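Local coordinates for chemotaxis protein CheX (Desulfovibrio desulfuricans subsp. desulfuricans str. G20, PDB 3HM4) that probably acts in bacterial chemotaxis as a CheX-type phosphatase that removes phosphate from the response regulator CheY, at residues A[142-146]-A[147-151]. Residues are numbered along the deposited sequence; the frame is centred on the assembly and turned at random. Where two conformers were deposited one is given.
Sequences FKTNH and GEFTV
Phe-142 and Phe-149 stack across the closing end of a beta hairpin, on one face of the antiparallel sheet. The stack is offset: the ring centroids lie 4.5 Å apart and the planes are tilted by only 15°. CZ of Phe-149 lies over one face of the Phe-142 ring, toward its rim, 3.4 Å from CG of Phe-142. In return, CB of Phe-142 sits over a face of the Phe-149 ring, a CH-pi contact. With CG between the backbone N and the carbonyl carbon (chi1 68°), the Phe-149 ring leans toward Phe-142. CG2 of Thr-144 meets the edge of the same ring, 3.5 Å from CE2 of Phe-149. Helix 10-25 covers the pair through Thr-17. The two residues form an antiparallel hydrogen-bonded pair: Phe-142 N donates to Phe-149 O at 2.8 Å, and the return bond from Phe-149 N to Phe-142 O is weak.

Thr-144 makes two bonds through its hydroxyl inside the turn. Its OG1 donates to Gly-147 O at 2.6 Å, in the carbonyl plane and on a lone pair. The same OG1 accepts from His-146 N at 2.9 Å, forming an ST turn. A water bridges Thr-144 O and Gly-147 N. The hydroxyl of Thr-144 is thus donor and acceptor at once and ties the start of the turn to His-146 and Gly-147. The hairpin end is therefore held by polar bonds at the turn and by aromatic stacking against helix 10-25.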
ATOM      1  N   PHE A 142      -4.773  -1.408  18.944  1.00 11.26           N
ATOM      2  CA  PHE A 142      -4.249  -2.485  19.768  1.00 11.93           C
ATOM      3  C   PHE A 142      -3.261  -1.953  20.777  1.00 12.72           C
ATOM      4  O   PHE A 142      -2.436  -1.079  20.470  1.00 13.42           O
ATOM      5  CB  PHE A 142      -3.465  -3.519  18.927  1.00 12.29           C
ATOM      6  CG  PHE A 142      -4.325  -4.501  18.172  1.00 11.94           C
ATOM      7  CD1 PHE A 142      -5.028  -4.107  17.032  1.00 12.77           C
ATOM      8  CD2 PHE A 142      -4.373  -5.828  18.562  1.00 14.30           C
ATOM      9  CE1 PHE A 142      -5.798  -5.022  16.319  1.00 16.04           C
ATOM     10  CE2 PHE A 142      -5.089  -6.767  17.846  1.00 15.45           C
ATOM     11  CZ  PHE A 142      -5.826  -6.350  16.709  1.00 14.92           C
ATOM     12  N   LYS A 143      -3.304  -2.568  21.961  1.00 13.39           N
ATOM     13  CA  LYS A 143      -2.228  -2.473  22.945  1.00 14.05           C
ATOM     14  C   LYS A 143      -1.380  -3.736  22.808  1.00 14.49           C
ATOM     15  O   LYS A 143      -1.853  -4.780  22.369  1.00 14.40           O
ATOM     16  CB  LYS A 143      -2.774  -2.450  24.365  1.00 14.96           C
ATOM     17  CG  LYS A 143      -3.549  -1.223  24.713  1.00 17.55           C
ATOM     18  CD  LYS A 143      -3.925  -1.189  26.220  1.00 22.07           C
ATOM     19  CE  LYS A 143      -4.791  -2.308  26.678  1.00 28.47           C
ATOM     20  NZ  LYS A 143      -6.093  -2.315  26.032  1.00 36.78           N
ATOM     21  N   THR A 144      -0.098  -3.618  23.142  1.00 14.62           N
ATOM     22  CA  THR A 144       0.800  -4.752  23.228  1.00 14.89           C
ATOM     23  C   THR A 144       1.725  -4.523  24.414  1.00 15.01           C
ATOM     24  O   THR A 144       1.692  -3.473  25.074  1.00 16.71           O
ATOM     25  CB  THR A 144       1.665  -4.955  21.940  1.00 16.04           C
ATOM     26  OG1 THR A 144       2.821  -4.101  21.920  1.00 15.44           O
ATOM     27  CG2 THR A 144       0.864  -4.826  20.632  1.00 14.60           C
ATOM     28  N   ASN A 145       2.616  -5.471  24.653  1.00 15.66           N
ATOM     29  CA  ASN A 145       3.618  -5.281  25.709  1.00 16.89           C
ATOM     30  C   ASN A 145       4.656  -4.207  25.376  1.00 16.59           C
ATOM     31  O   ASN A 145       5.373  -3.753  26.257  1.00 18.25           O
ATOM     32  CB  ASN A 145       4.393  -6.583  25.955  1.00 19.59           C
ATOM     33  CG  ASN A 145       3.530  -7.708  26.470  1.00 19.27           C
ATOM     34  OD1 ASN A 145       2.484  -7.482  27.081  1.00 21.28           O
ATOM     35  ND2 ASN A 145       4.023  -8.968  26.284  1.00 22.30           N
ATOM     36  N   HIS A 146       4.729  -3.795  24.099  1.00 15.26           N
ATOM     37  CA  HIS A 146       5.730  -2.895  23.602  1.00 16.75           C
ATOM     38  C   HIS A 146       5.130  -1.853  22.693  1.00 15.37           C
ATOM     39  O   HIS A 146       5.602  -1.680  21.591  1.00 19.80           O
ATOM     40  CB  HIS A 146       6.795  -3.685  22.822  1.00 18.38           C
ATOM     41  CG  HIS A 146       7.514  -4.686  23.661  1.00 20.79           C
ATOM     42  ND1 HIS A 146       8.555  -4.335  24.490  1.00 26.50           N
ATOM     43  CD2 HIS A 146       7.322  -6.018  23.827  1.00 24.72           C
ATOM     44  CE1 HIS A 146       8.978  -5.412  25.130  1.00 30.31           C
ATOM     45  NE2 HIS A 146       8.244  -6.444  24.751  1.00 27.98           N
ATOM     46  N   GLY A 147       4.085  -1.176  23.151  1.00 15.16           N
ATOM     47  CA  GLY A 147       3.518  -0.083  22.362  1.00 14.81           C
ATOM     48  C   GLY A 147       2.370  -0.518  21.482  1.00 13.40           C
ATOM     49  O   GLY A 147       2.036  -1.703  21.373  1.00 16.15           O
ATOM     50  N   GLU A 148       1.859   0.447  20.746  1.00 11.17           N
ATOM     51  CA  GLU A 148       0.612   0.263  20.020  1.00 10.87           C
ATOM     52  C   GLU A 148       0.754   0.134  18.523  1.00 10.34           C
ATOM     53  O   GLU A 148       1.773   0.484  17.930  1.00 10.44           O
ATOM     54  CB  GLU A 148      -0.317   1.435  20.314  1.00 10.54           C
ATOM     55  CG  GLU A 148      -0.643   1.534  21.783  1.00 11.76           C
ATOM     56  CD  GLU A 148      -1.484   2.718  22.147  1.00 12.62           C
ATOM     57  OE1 GLU A 148      -1.912   3.503  21.261  1.00 11.45           O
ATOM     58  OE2 GLU A 148      -1.779   2.861  23.367  1.00 14.50           O
ATOM     59  N   PHE A 149      -0.304  -0.406  17.922  1.00 10.14           N
ATOM     60  CA  PHE A 149      -0.474  -0.386  16.473  1.00  9.78           C
ATOM     61  C   PHE A 149      -1.973  -0.365  16.213  1.00  9.50           C
ATOM     62  O   PHE A 149      -2.766  -0.664  17.098  1.00 10.38           O
ATOM     63  CB  PHE A 149       0.245  -1.578  15.777  1.00 10.34           C
ATOM     64  CG  PHE A 149      -0.344  -2.945  16.053  1.00 11.15           C
ATOM     65  CD1 PHE A 149      -1.363  -3.436  15.245  1.00 12.79           C
ATOM     66  CD2 PHE A 149       0.056  -3.706  17.144  1.00 11.38           C
ATOM     67  CE1 PHE A 149      -1.910  -4.692  15.471  1.00 14.56           C
ATOM     68  CE2 PHE A 149      -0.495  -4.926  17.377  1.00 12.36           C
ATOM     69  CZ  PHE A 149      -1.513  -5.427  16.549  1.00 12.99           C
ATOM     70  N   THR A 150      -2.322  -0.089  14.970  1.00  9.93           N
ATOM     71  CA  THR A 150      -3.709  -0.099  14.538  1.00  9.86           C
ATOM     72  C   THR A 150      -3.828  -0.838  13.213  1.00  9.87           C
ATOM     73  O   THR A 150      -3.010  -0.613  12.330  1.00 11.59           O
ATOM     74  CB  THR A 150      -4.255   1.349  14.343  1.00 10.77           C
ATOM     75  OG1 THR A 150      -4.273   2.030  15.620  1.00 11.10           O
ATOM     76  CG2 THR A 150      -5.671   1.400  13.788  1.00 11.71           C
ATOM     77  N   VAL A 151      -4.842  -1.695  13.080  1.00 10.43           N
ATOM     78  CA  VAL A 151      -5.191  -2.378  11.835  0.50 10.90           C
ATOM     79  C   VAL A 151      -6.339  -1.616  11.215  1.00 10.68           C
ATOM     80  O   VAL A 151      -7.269  -1.194  11.926  1.00 11.38           O
ATOM     81  CB  VAL A 151      -5.673  -3.822  12.052  0.50 12.21           C
ATOM     82  CG1 VAL A 151      -6.368  -4.413  10.777  0.50 10.76           C
ATOM     83  CG2 VAL A 151      -4.515  -4.679  12.487  0.50 13.12           C
TER
HETATM   84  O   HOH W   1       3.125  -1.214  25.944  1.00 25.29           O